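Local coordinates for vitamin B12-binding protein (Vibrio cholerae O395, PDB 5YSC), which binds vitamin B12 in the periplasm and probably delivers it to the membrane subunit BtuC of the BtuCDF import complex, at residues Leu111-Glu119 with Ala135-Arg146; Pro165-Trp174 with Phe188-Ser199. All coordinates share one frame; numbering follows the deposited sequence.

Contact 1 of 2, residues Leu111-Glu119 with Ala135-Arg146; sequences LDEIADNIE and AHDFRQRLQDLR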
loop_
_atom_site.group_PDB
_atom_site.type_symbol
_atom_site.label_atom_id
_atom_site.label_comp_id
_atom_site.label_asym_id
_atom_site.label_seq_id
_atom_site.Cartn_x
_atom_site.Cartn_y
_atom_site.Cartn_z
ATOM N N LEU A 111 -4.742 -1.845 -8.618
ATOM C CA LEU A 111 -4.864 -0.385 -8.639
ATOM C C LEU A 111 -6.305 0.054 -8.837
ATOM O O LEU A 111 -6.763 1.012 -8.225
ATOM C CB LEU A 111 -3.987 0.203 -9.746
ATOM C CG LEU A 111 -2.498 0.161 -9.418
ATOM C CD1 LEU A 111 -1.714 0.264 -10.685
ATOM C CD2 LEU A 111 -2.107 1.296 -8.411
ATOM N N ASP A 112 -7.046 -0.641 -9.689
ATOM C CA ASP A 112 -8.429 -0.243 -9.878
ATOM C C ASP A 112 -9.239 -0.429 -8.596
ATOM O O ASP A 112 -10.199 0.303 -8.375
ATOM C CB ASP A 112 -9.042 -1.030 -11.051
ATOM C CG ASP A 112 -8.386 -0.684 -12.402
ATOM O OD1 ASP A 112 -8.746 0.316 -13.025
ATOM O OD2 ASP A 112 -7.493 -1.403 -12.824
ATOM N N GLU A 113 -8.841 -1.367 -7.728
ATOM C CA GLU A 113 -9.541 -1.565 -6.464
ATOM C C GLU A 113 -9.499 -0.326 -5.557
ATOM O O GLU A 113 -10.354 -0.160 -4.674
ATOM C CB GLU A 113 -8.958 -2.783 -5.726
ATOM C CG GLU A 113 -9.557 -4.105 -6.251
ATOM C CD GLU A 113 -8.950 -5.373 -5.676
ATOM O OE1 GLU A 113 -7.862 -5.397 -5.052
ATOM O OE2 GLU A 113 -9.581 -6.422 -5.929
ATOM N N ILE A 114 -8.490 0.536 -5.718
ATOM C CA ILE A 114 -8.449 1.739 -4.896
ATOM C C ILE A 114 -9.643 2.614 -5.223
ATOM O O ILE A 114 -10.330 3.118 -4.341
ATOM C CB ILE A 114 -7.114 2.500 -5.087
ATOM C CG1 ILE A 114 -5.945 1.609 -4.632
ATOM C CG2 ILE A 114 -7.123 3.794 -4.299
ATOM C CD1 ILE A 114 -4.580 2.134 -4.965
ATOM N N ALA A 115 -9.865 2.858 -6.498
ATOM C CA ALA A 115 -11.023 3.641 -6.876
ATOM C C ALA A 115 -12.313 2.933 -6.465
ATOM O O ALA A 115 -13.245 3.577 -5.968
ATOM C CB ALA A 115 -11.000 3.903 -8.375
ATOM N N ASP A 116 -12.358 1.609 -6.624
ATOM C CA ASP A 116 -13.537 0.847 -6.207
ATOM C C ASP A 116 -13.814 1.061 -4.723
ATOM O O ASP A 116 -14.964 1.231 -4.308
ATOM C CB ASP A 116 -13.349 -0.660 -6.471
ATOM C CG ASP A 116 -13.184 -1.029 -7.937
ATOM O OD1 ASP A 116 -13.564 -0.265 -8.857
ATOM O OD2 ASP A 116 -12.668 -2.145 -8.143
ATOM N N ASN A 117 -12.765 0.974 -3.899
ATOM C CA ASN A 117 -12.897 1.253 -2.467
ATOM C C ASN A 117 -13.510 2.632 -2.194
ATOM O O ASN A 117 -14.400 2.771 -1.356
ATOM C CB ASN A 117 -11.523 1.181 -1.783
ATOM C CG ASN A 117 -11.185 -0.178 -1.240
ATOM O OD1 ASN A 117 -11.540 -0.509 -0.092
ATOM N ND2 ASN A 117 -10.378 -0.905 -1.968
ATOM N N ILE A 118 -12.985 3.678 -2.840
ATOM C CA ILE A 118 -13.460 5.024 -2.597
ATOM C C ILE A 118 -14.920 5.143 -2.999
ATOM O O ILE A 118 -15.720 5.730 -2.260
ATOM C CB ILE A 118 -12.588 6.053 -3.345
ATOM C CG1 ILE A 118 -11.143 5.966 -2.852
ATOM C CG2 ILE A 118 -13.152 7.478 -3.143
ATOM C CD1 ILE A 118 -10.116 6.803 -3.670
ATOM N N GLU A 119 -15.287 4.558 -4.152
ATOM C CA GLU A 119 -16.659 4.672 -4.639
ATOM C C GLU A 119 -17.616 3.916 -3.727
ATOM O O GLU A 119 -18.661 4.445 -3.341
ATOM C CB GLU A 119 -16.740 4.177 -6.080
ATOM C CG GLU A 119 -18.144 4.224 -6.676
ATOM C CD GLU A 119 -18.130 3.828 -8.133
ATOM O OE1 GLU A 119 -17.241 3.035 -8.523
ATOM O OE2 GLU A 119 -18.995 4.317 -8.891
ATOM N N ALA A 135 -13.038 9.189 -6.742
ATOM C CA ALA A 135 -12.853 7.964 -7.513
ATOM C C ALA A 135 -12.762 8.256 -9.003
ATOM O O ALA A 135 -11.975 7.632 -9.727
ATOM C CB ALA A 135 -13.998 6.987 -7.231
ATOM N N HIS A 136 -13.564 9.210 -9.458
ATOM C CA HIS A 136 -13.538 9.584 -10.857
ATOM C C HIS A 136 -12.159 10.109 -11.200
ATOM O O HIS A 136 -11.561 9.696 -12.182
ATOM C CB HIS A 136 -14.591 10.644 -11.164
ATOM C CG HIS A 136 -14.418 11.289 -12.502
ATOM N ND1 HIS A 136 -14.985 10.785 -13.650
ATOM C CD2 HIS A 136 -13.724 12.388 -12.877
ATOM C CE1 HIS A 136 -14.654 11.550 -14.675
ATOM N NE2 HIS A 136 -13.891 12.531 -14.231
ATOM N N ASP A 137 -11.659 11.019 -10.373
ATOM C CA ASP A 137 -10.357 11.629 -10.637
ATOM C C ASP A 137 -9.259 10.577 -10.597
ATOM O O ASP A 137 -8.361 10.572 -11.441
ATOM C CB ASP A 137 -10.076 12.738 -9.622
ATOM C CG ASP A 137 -10.969 13.970 -9.807
ATOM O OD1 ASP A 137 -11.524 14.144 -10.902
ATOM O OD2 ASP A 137 -11.121 14.755 -8.856
ATOM N N PHE A 138 -9.309 9.684 -9.606
ATOM C CA PHE A 138 -8.346 8.580 -9.532
ATOM C C PHE A 138 -8.346 7.766 -10.813
ATOM O O PHE A 138 -7.289 7.425 -11.352
ATOM C CB PHE A 138 -8.666 7.648 -8.346
ATOM C CG PHE A 138 -7.648 6.572 -8.131
ATOM C CD1 PHE A 138 -7.682 5.425 -8.876
ATOM C CD2 PHE A 138 -6.637 6.705 -7.174
ATOM C CE1 PHE A 138 -6.740 4.430 -8.704
ATOM C CE2 PHE A 138 -5.694 5.717 -6.993
ATOM C CZ PHE A 138 -5.726 4.585 -7.769
ATOM N N ARG A 139 -9.537 7.384 -11.282
ATOM C CA ARG A 139 -9.624 6.566 -12.481
ATOM C C ARG A 139 -9.018 7.275 -13.685
ATOM O O ARG A 139 -8.323 6.657 -14.505
ATOM C CB ARG A 139 -11.088 6.209 -12.736
ATOM C CG ARG A 139 -11.641 5.242 -11.690
ATOM C CD ARG A 139 -12.941 4.542 -12.123
ATOM N NE ARG A 139 -13.334 3.506 -11.156
ATOM C CZ ARG A 139 -14.332 3.607 -10.282
ATOM N NH1 ARG A 139 -15.110 4.680 -10.247
ATOM N NH2 ARG A 139 -14.584 2.592 -9.458
ATOM N N GLN A 140 -9.283 8.571 -13.815
ATOM C CA GLN A 140 -8.745 9.293 -14.959
ATOM C C GLN A 140 -7.229 9.395 -14.871
ATOM O O GLN A 140 -6.528 9.112 -15.846
ATOM C CB GLN A 140 -9.375 10.680 -15.070
ATOM C CG GLN A 140 -8.936 11.396 -16.357
ATOM C CD GLN A 140 -9.200 10.546 -17.591
ATOM O OE1 GLN A 140 -8.331 10.389 -18.472
ATOM N NE2 GLN A 140 -10.395 9.954 -17.642
ATOM N N ARG A 141 -6.688 9.723 -13.694
ATOM C CA ARG A 141 -5.229 9.782 -13.575
ATOM C C ARG A 141 -4.610 8.405 -13.788
ATOM O O ARG A 141 -3.544 8.278 -14.393
ATOM C CB ARG A 141 -4.819 10.358 -12.216
ATOM C CG ARG A 141 -3.315 10.526 -12.082
ATOM C CD ARG A 141 -2.917 11.187 -10.785
ATOM N NE ARG A 141 -1.453 11.249 -10.680
ATOM C CZ ARG A 141 -0.773 11.396 -9.538
ATOM N NH1 ARG A 141 -1.391 11.488 -8.369
ATOM N NH2 ARG A 141 0.539 11.413 -9.547
ATOM N N LEU A 142 -5.274 7.344 -13.314
ATOM C CA LEU A 142 -4.740 6.012 -13.521
ATOM C C LEU A 142 -4.693 5.691 -15.002
ATOM O O LEU A 142 -3.735 5.082 -15.480
ATOM C CB LEU A 142 -5.585 4.967 -12.778
ATOM C CG LEU A 142 -5.194 3.499 -13.000
ATOM C CD1 LEU A 142 -3.780 3.181 -12.637
ATOM C CD2 LEU A 142 -6.099 2.612 -12.154
ATOM N N GLN A 143 -5.724 6.119 -15.727
ATOM C CA GLN A 143 -5.745 5.976 -17.178
ATOM C C GLN A 143 -4.598 6.752 -17.809
ATOM O O GLN A 143 -3.898 6.247 -18.697
ATOM C CB GLN A 143 -7.087 6.464 -17.713
ATOM C CG GLN A 143 -7.196 6.573 -19.222
ATOM C CD GLN A 143 -6.964 5.265 -19.937
ATOM O OE1 GLN A 143 -7.204 4.179 -19.396
ATOM N NE2 GLN A 143 -6.493 5.359 -21.177
ATOM N N ASP A 144 -4.394 7.983 -17.355
ATOM C CA ASP A 144 -3.293 8.772 -17.890
ATOM C C ASP A 144 -1.967 8.067 -17.662
ATOM O O ASP A 144 -1.125 7.998 -18.563
ATOM C CB ASP A 144 -3.279 10.158 -17.244
ATOM C CG ASP A 144 -4.472 11.012 -17.630
ATOM O OD1 ASP A 144 -5.108 10.734 -18.674
ATOM O OD2 ASP A 144 -4.786 11.957 -16.867
ATOM N N LEU A 145 -1.756 7.540 -16.452
ATOM C CA LEU A 145 -0.487 6.889 -16.164
ATOM C C LEU A 145 -0.297 5.631 -16.998
ATOM O O LEU A 145 0.815 5.354 -17.461
ATOM C CB LEU A 145 -0.392 6.572 -14.682
ATOM C CG LEU A 145 -0.266 7.778 -13.769
ATOM C CD1 LEU A 145 -0.553 7.370 -12.317
ATOM C CD2 LEU A 145 1.135 8.394 -13.903
ATOM N N ARG A 146 -1.356 4.829 -17.171
ATOM C CA ARG A 146 -1.222 3.623 -17.977
ATOM C C ARG A 146 -0.791 3.992 -19.393
ATOM O O ARG A 146 0.130 3.392 -19.951
ATOM C CB ARG A 146 -2.544 2.838 -17.970
ATOM C CG ARG A 146 -2.881 2.160 -16.625
ATOM C CD ARG A 146 -4.238 1.450 -16.617
ATOM N NE ARG A 146 -4.287 0.461 -15.537
ATOM C CZ ARG A 146 -5.371 0.146 -14.837
ATOM N NH1 ARG A 146 -6.537 0.701 -15.124
ATOM N NH2 ARG A 146 -5.276 -0.751 -13.867
HETATM O O HOH W 1 -12.042 1.509 -10.608
#
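Phe138 lays its ring against Leu111 O, Ile114 and Ala115, where the antiparallel helices 112-122 and 128-148 pack with their local axes 8.9 Å apart. With CG anti to the backbone N (chi1 -175°), the ring reaches across the gap: the backbone N of Ala115 lies over one face, and Ile114 CG2 meets Phe138 CE2 obliquely at 3.6 Å. Two alanines, Ala115 and Ala135, suit the place where the backbones come closest, since their methyls take so little room.

The outer margin is charged. Arg146 grips Asp112 end-on, NH1 to OD1 at 3.1 Å and NH2 to OD2 at a distance modelled unusually short. Carboxylate and guanidinium planes stand 32° apart, and Leu142 CD2 lies against one guanidinium face. Arg139 runs extended past Ala115, whose CB sits over its guanidinium face. Its NH2 serves two acids, Asp116 OD1 in the guanidinium plane at 3.1 Å and Glu119 OE1, tilted from it, at 2.9 Å. Water 1 donates to Asp116 OD1. Both arginines thus lay flat faces on apolar groups while their edges meet acids, and the neighbouring opposite charges would probably keep all five groups ionised.

Contact 2 of 2, residues Pro165-Trp174 with Phe188-Ser199; sequences PIITLAQGHW and FADSEVPYPQVS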
loop_
_atom_site.group_PDB
_atom_site.type_symbol
_atom_site.label_atom_id
_atom_site.label_comp_id
_atom_site.label_asym_id
_atom_site.label_seq_id
_atom_site.Cartn_x
_atom_site.Cartn_y
_atom_site.Cartn_z
ATOM N N PRO A 165 15.453 -8.119 9.021
ATOM C CA PRO A 165 15.908 -9.065 8.005
ATOM C C PRO A 165 15.463 -8.538 6.658
ATOM O O PRO A 165 14.745 -7.537 6.623
ATOM C CB PRO A 165 15.204 -10.364 8.387
ATOM C CG PRO A 165 13.937 -9.904 9.045
ATOM C CD PRO A 165 14.283 -8.628 9.760
ATOM N N ILE A 166 15.882 -9.172 5.573
ATOM C CA ILE A 166 15.394 -8.807 4.246
ATOM C C ILE A 166 14.033 -9.463 4.054
ATOM O O ILE A 166 13.943 -10.682 3.902
ATOM C CB ILE A 166 16.369 -9.234 3.145
ATOM C CG1 ILE A 166 17.792 -8.716 3.448
ATOM C CG2 ILE A 166 15.919 -8.686 1.831
ATOM C CD1 ILE A 166 18.876 -9.366 2.576
ATOM N N ILE A 167 12.971 -8.652 4.067
ATOM C CA ILE A 167 11.627 -9.081 3.690
ATOM C C ILE A 167 11.285 -8.437 2.360
ATOM O O ILE A 167 11.584 -7.258 2.133
ATOM C CB ILE A 167 10.575 -8.689 4.749
ATOM C CG1 ILE A 167 10.995 -9.128 6.142
ATOM C CG2 ILE A 167 9.227 -9.271 4.402
ATOM C CD1 ILE A 167 11.141 -10.583 6.282
ATOM N N THR A 168 10.664 -9.209 1.487
ATOM C CA THR A 168 10.267 -8.727 0.176
ATOM C C THR A 168 8.829 -9.179 -0.046
ATOM O O THR A 168 8.133 -9.610 0.883
ATOM C CB THR A 168 11.249 -9.218 -0.911
ATOM O OG1 THR A 168 10.980 -8.555 -2.158
ATOM C CG2 THR A 168 11.140 -10.730 -1.155
ATOM N N LEU A 169 8.372 -9.054 -1.278
ATOM C CA LEU A 169 7.008 -9.347 -1.668
ATOM C C LEU A 169 7.015 -10.454 -2.705
ATOM O O LEU A 169 8.035 -10.710 -3.356
ATOM C CB LEU A 169 6.303 -8.110 -2.239
ATOM C CG LEU A 169 6.577 -7.633 -3.674
ATOM C CD1 LEU A 169 5.699 -6.417 -3.985
ATOM C CD2 LEU A 169 8.037 -7.296 -3.882
ATOM N N ALA A 170 5.842 -11.057 -2.908
ATOM C CA ALA A 170 5.704 -12.221 -3.780
ATOM C C ALA A 170 4.232 -12.477 -4.097
ATOM O O ALA A 170 3.332 -11.823 -3.564
ATOM C CB ALA A 170 6.335 -13.459 -3.121
ATOM N N GLN A 171 3.997 -13.414 -5.006
ATOM C CA GLN A 171 2.661 -13.920 -5.300
ATOM C C GLN A 171 1.682 -12.850 -5.756
ATOM O O GLN A 171 0.457 -13.038 -5.640
ATOM C CB GLN A 171 2.069 -14.657 -4.087
ATOM C CG GLN A 171 2.920 -15.783 -3.592
ATOM C CD GLN A 171 2.239 -16.567 -2.499
ATOM O OE1 GLN A 171 1.136 -16.229 -2.065
ATOM N NE2 GLN A 171 2.897 -17.615 -2.037
ATOM N N GLY A 172 2.181 -11.736 -6.304
ATOM C CA GLY A 172 1.295 -10.709 -6.801
ATOM C C GLY A 172 0.672 -9.854 -5.718
ATOM O O GLY A 172 -0.150 -9.013 -6.040
ATOM N N HIS A 173 0.991 -10.102 -4.451
ATOM C CA HIS A 173 0.406 -9.343 -3.363
ATOM C C HIS A 173 0.925 -7.913 -3.369
ATOM O O HIS A 173 1.989 -7.600 -3.938
ATOM C CB HIS A 173 0.719 -9.997 -2.027
ATOM C CG HIS A 173 -0.081 -11.241 -1.802
ATOM N ND1 HIS A 173 -0.816 -11.464 -0.660
ATOM C CD2 HIS A 173 -0.288 -12.311 -2.601
ATOM C CE1 HIS A 173 -1.423 -12.634 -0.749
ATOM N NE2 HIS A 173 -1.113 -13.179 -1.916
ATOM N N TRP A 174 0.172 -7.056 -2.694
ATOM C CA TRP A 174 0.465 -5.634 -2.714
ATOM C C TRP A 174 1.867 -5.350 -2.176
ATOM O O TRP A 174 2.258 -5.877 -1.136
ATOM C CB TRP A 174 -0.571 -4.895 -1.891
ATOM C CG TRP A 174 -0.448 -3.438 -2.077
ATOM C CD1 TRP A 174 0.222 -2.544 -1.282
ATOM C CD2 TRP A 174 -0.983 -2.695 -3.170
ATOM N NE1 TRP A 174 0.140 -1.285 -1.839
ATOM C CE2 TRP A 174 -0.611 -1.354 -2.984
ATOM C CE3 TRP A 174 -1.740 -3.028 -4.298
ATOM C CZ2 TRP A 174 -0.968 -0.355 -3.891
ATOM C CZ3 TRP A 174 -2.104 -2.023 -5.179
ATOM C CH2 TRP A 174 -1.711 -0.709 -4.968
ATOM N N PHE A 188 11.156 -12.240 -7.056
ATOM C CA PHE A 188 10.704 -13.210 -6.071
ATOM C C PHE A 188 9.222 -13.533 -6.226
ATOM O O PHE A 188 8.593 -14.027 -5.287
ATOM C CB PHE A 188 11.025 -12.702 -4.671
ATOM C CG PHE A 188 12.483 -12.817 -4.305
ATOM C CD1 PHE A 188 13.038 -14.069 -4.051
ATOM C CD2 PHE A 188 13.297 -11.699 -4.215
ATOM C CE1 PHE A 188 14.388 -14.205 -3.710
ATOM C CE2 PHE A 188 14.644 -11.811 -3.875
ATOM C CZ PHE A 188 15.198 -13.066 -3.617
ATOM N N ALA A 189 8.672 -13.317 -7.413
ATOM C CA ALA A 189 7.246 -13.498 -7.620
ATOM C C ALA A 189 6.813 -14.897 -7.214
ATOM O O ALA A 189 5.792 -15.077 -6.545
ATOM C CB ALA A 189 6.895 -13.251 -9.081
ATOM N N ASP A 190 7.590 -15.899 -7.622
ATOM C CA ASP A 190 7.259 -17.304 -7.349
ATOM C C ASP A 190 7.898 -17.746 -6.037
ATOM O O ASP A 190 8.842 -18.528 -6.006
ATOM C CB ASP A 190 7.725 -18.193 -8.496
ATOM C CG ASP A 190 7.106 -17.807 -9.817
ATOM O OD1 ASP A 190 5.946 -17.321 -9.792
ATOM O OD2 ASP A 190 7.784 -17.982 -10.867
ATOM N N SER A 191 7.359 -17.225 -4.937
ATOM C CA SER A 191 7.721 -17.664 -3.600
ATOM C C SER A 191 6.537 -18.368 -2.946
ATOM O O SER A 191 5.373 -18.196 -3.331
ATOM C CB SER A 191 8.172 -16.501 -2.706
ATOM O OG SER A 191 9.242 -15.784 -3.295
ATOM N N GLU A 192 6.854 -19.157 -1.931
ATOM C CA GLU A 192 5.840 -19.971 -1.269
ATOM C C GLU A 192 4.977 -19.160 -0.311
ATOM O O GLU A 192 3.875 -19.597 0.015
ATOM C CB GLU A 192 6.516 -21.142 -0.543
ATOM C CG GLU A 192 7.500 -21.869 -1.468
ATOM C CD GLU A 192 7.921 -23.243 -0.976
ATOM O OE1 GLU A 192 7.272 -24.242 -1.372
ATOM O OE2 GLU A 192 8.915 -23.326 -0.212
ATOM N N VAL A 193 5.421 -17.977 0.102
ATOM C CA VAL A 193 4.623 -17.096 0.952
ATOM C C VAL A 193 4.572 -15.727 0.288
ATOM O O VAL A 193 5.428 -15.409 -0.551
ATOM C CB VAL A 193 5.195 -16.993 2.389
ATOM C CG1 VAL A 193 5.236 -18.361 3.056
ATOM C CG2 VAL A 193 6.592 -16.345 2.402
ATOM N N PRO A 194 3.569 -14.902 0.643
ATOM C CA PRO A 194 3.419 -13.574 0.012
ATOM C C PRO A 194 4.483 -12.558 0.395
ATOM O O PRO A 194 4.777 -11.665 -0.410
ATOM C CB PRO A 194 2.030 -13.124 0.489
ATOM C CG PRO A 194 1.706 -13.987 1.648
ATOM C CD PRO A 194 2.357 -15.297 1.383
ATOM N N TYR A 195 5.063 -12.629 1.581
ATOM C CA TYR A 195 6.090 -11.678 1.993
ATOM C C TYR A 195 7.269 -12.450 2.553
ATOM O O TYR A 195 7.515 -12.446 3.767
ATOM C CB TYR A 195 5.533 -10.669 2.994
ATOM C CG TYR A 195 4.439 -9.885 2.324
ATOM C CD1 TYR A 195 4.737 -8.789 1.523
ATOM C CD2 TYR A 195 3.125 -10.272 2.444
ATOM C CE1 TYR A 195 3.733 -8.108 0.841
ATOM C CE2 TYR A 195 2.109 -9.611 1.774
ATOM C CZ TYR A 195 2.416 -8.513 0.977
ATOM O OH TYR A 195 1.383 -7.848 0.360
ATOM N N PRO A 196 8.047 -13.081 1.682
ATOM C CA PRO A 196 9.124 -13.951 2.147
ATOM C C PRO A 196 10.300 -13.200 2.718
ATOM O O PRO A 196 10.665 -12.108 2.274
ATOM C CB PRO A 196 9.538 -14.697 0.882
ATOM C CG PRO A 196 9.163 -13.816 -0.214
ATOM C CD PRO A 196 7.957 -13.055 0.221
ATOM N N GLN A 197 10.939 -13.834 3.689
ATOM C CA GLN A 197 12.246 -13.420 4.143
ATOM C C GLN A 197 13.254 -14.078 3.206
ATOM O O GLN A 197 13.131 -15.254 2.893
ATOM C CB GLN A 197 12.471 -13.873 5.580
ATOM C CG GLN A 197 13.712 -13.307 6.216
ATOM C CD GLN A 197 13.866 -13.738 7.653
ATOM O OE1 GLN A 197 12.903 -13.754 8.413
ATOM N NE2 GLN A 197 15.082 -14.092 8.032
ATOM N N VAL A 198 14.231 -13.309 2.742
ATOM C CA VAL A 198 15.201 -13.795 1.769
ATOM C C VAL A 198 16.610 -13.487 2.263
ATOM O O VAL A 198 16.838 -12.516 2.983
ATOM C CB VAL A 198 14.980 -13.182 0.362
ATOM C CG1 VAL A 198 13.603 -13.568 -0.202
ATOM C CG2 VAL A 198 15.180 -11.644 0.403
ATOM N N SER A 199 17.562 -14.323 1.861
ATOM C CA SER A 199 18.956 -14.136 2.224
ATOM C C SER A 199 19.665 -13.251 1.202
ATOM O O SER A 199 19.237 -13.123 0.053
ATOM C CB SER A 199 19.665 -15.492 2.302
ATOM O OG SER A 199 19.917 -15.977 0.994
HETATM O O HOH W 2 17.462 -11.990 5.352
#
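Tyr195 and Trp174, both of the cyanocobalamin pocket, are tied together at the pocket end of two loops that run side by side; at the other end the loops form a short, weakly bonded antiparallel strand pair, 166-167 with 197-198. Tyr195 OH donates to Trp174 O at 2.6 Å, in the carbonyl plane on a lone pair, while Tyr195 itself touches the bound ligand. A tyrosine suits this place: its CB lies by Thr168 O, its CE1 rests by Leu169 CB, and its hydroxyl reaches Trp174 O, which lies at the ring edge, in plane. Trp174 NE1 is held in turn by Leu247 O.

Next to this bond, Pro194 CB sits over the centre of the His173 imidazole, a CH-pi contact 3.6 Å from the centroid and 14° off the normal. His173 is the last residue of a type I' turn that starts at Ala170. Within that turn Gln171 donates twice: its backbone N goes to Ala189 O, and its extended side chain carries NE2 to Ser191 O at 2.9 Å, in the amide plane and nearly straight (173°). Ala170 is small enough to nest its methyl among Phe188 O, Val193 O and Ser191 CB.

Farther out, the strand pair rests on two bonds, Thr168 N to Pro196 O and Val198 N to Ile166 O. Ile166 and Val198 share one face of it, which turns toward Phe158 and helix 200-206, whereas Ile167 and the exposed Gln197 occupy the other. Thr168 OG1 is engaged by Tyr159 O, leaving its methyl to meet Pro196 CG and Phe188. Beta-branched residues suit these extended positions, and Ile166 CG2 presses on Val198 CG2 at 3.4 Å, tighter than usual for two methyls.

Both contacts combine buried and solvent-facing residues, but they hold different elements. Contact 1 joins two long helices by apolar side chains with salt bridges along the margin, whereas contact 2 joins loops and a short strand pair mainly through backbone carbonyls and amides, with proline and aromatic packing added. The centres of contacts 1 and 2 are about 26 Å apart, on opposite sides of the chain's centre. Contact 2 supplies pocket residues for cyanocobalamin, while contact 1 stays behind the pocket, the side chain of Ile114 about 10 Å from the ligand. Trp174 bridges the two: its CH2 packs against Leu111 CD2 and Ile114 CD1, each at 4.0 Å, so the indole of a pocket residue rests on side chains at the start of contact 1.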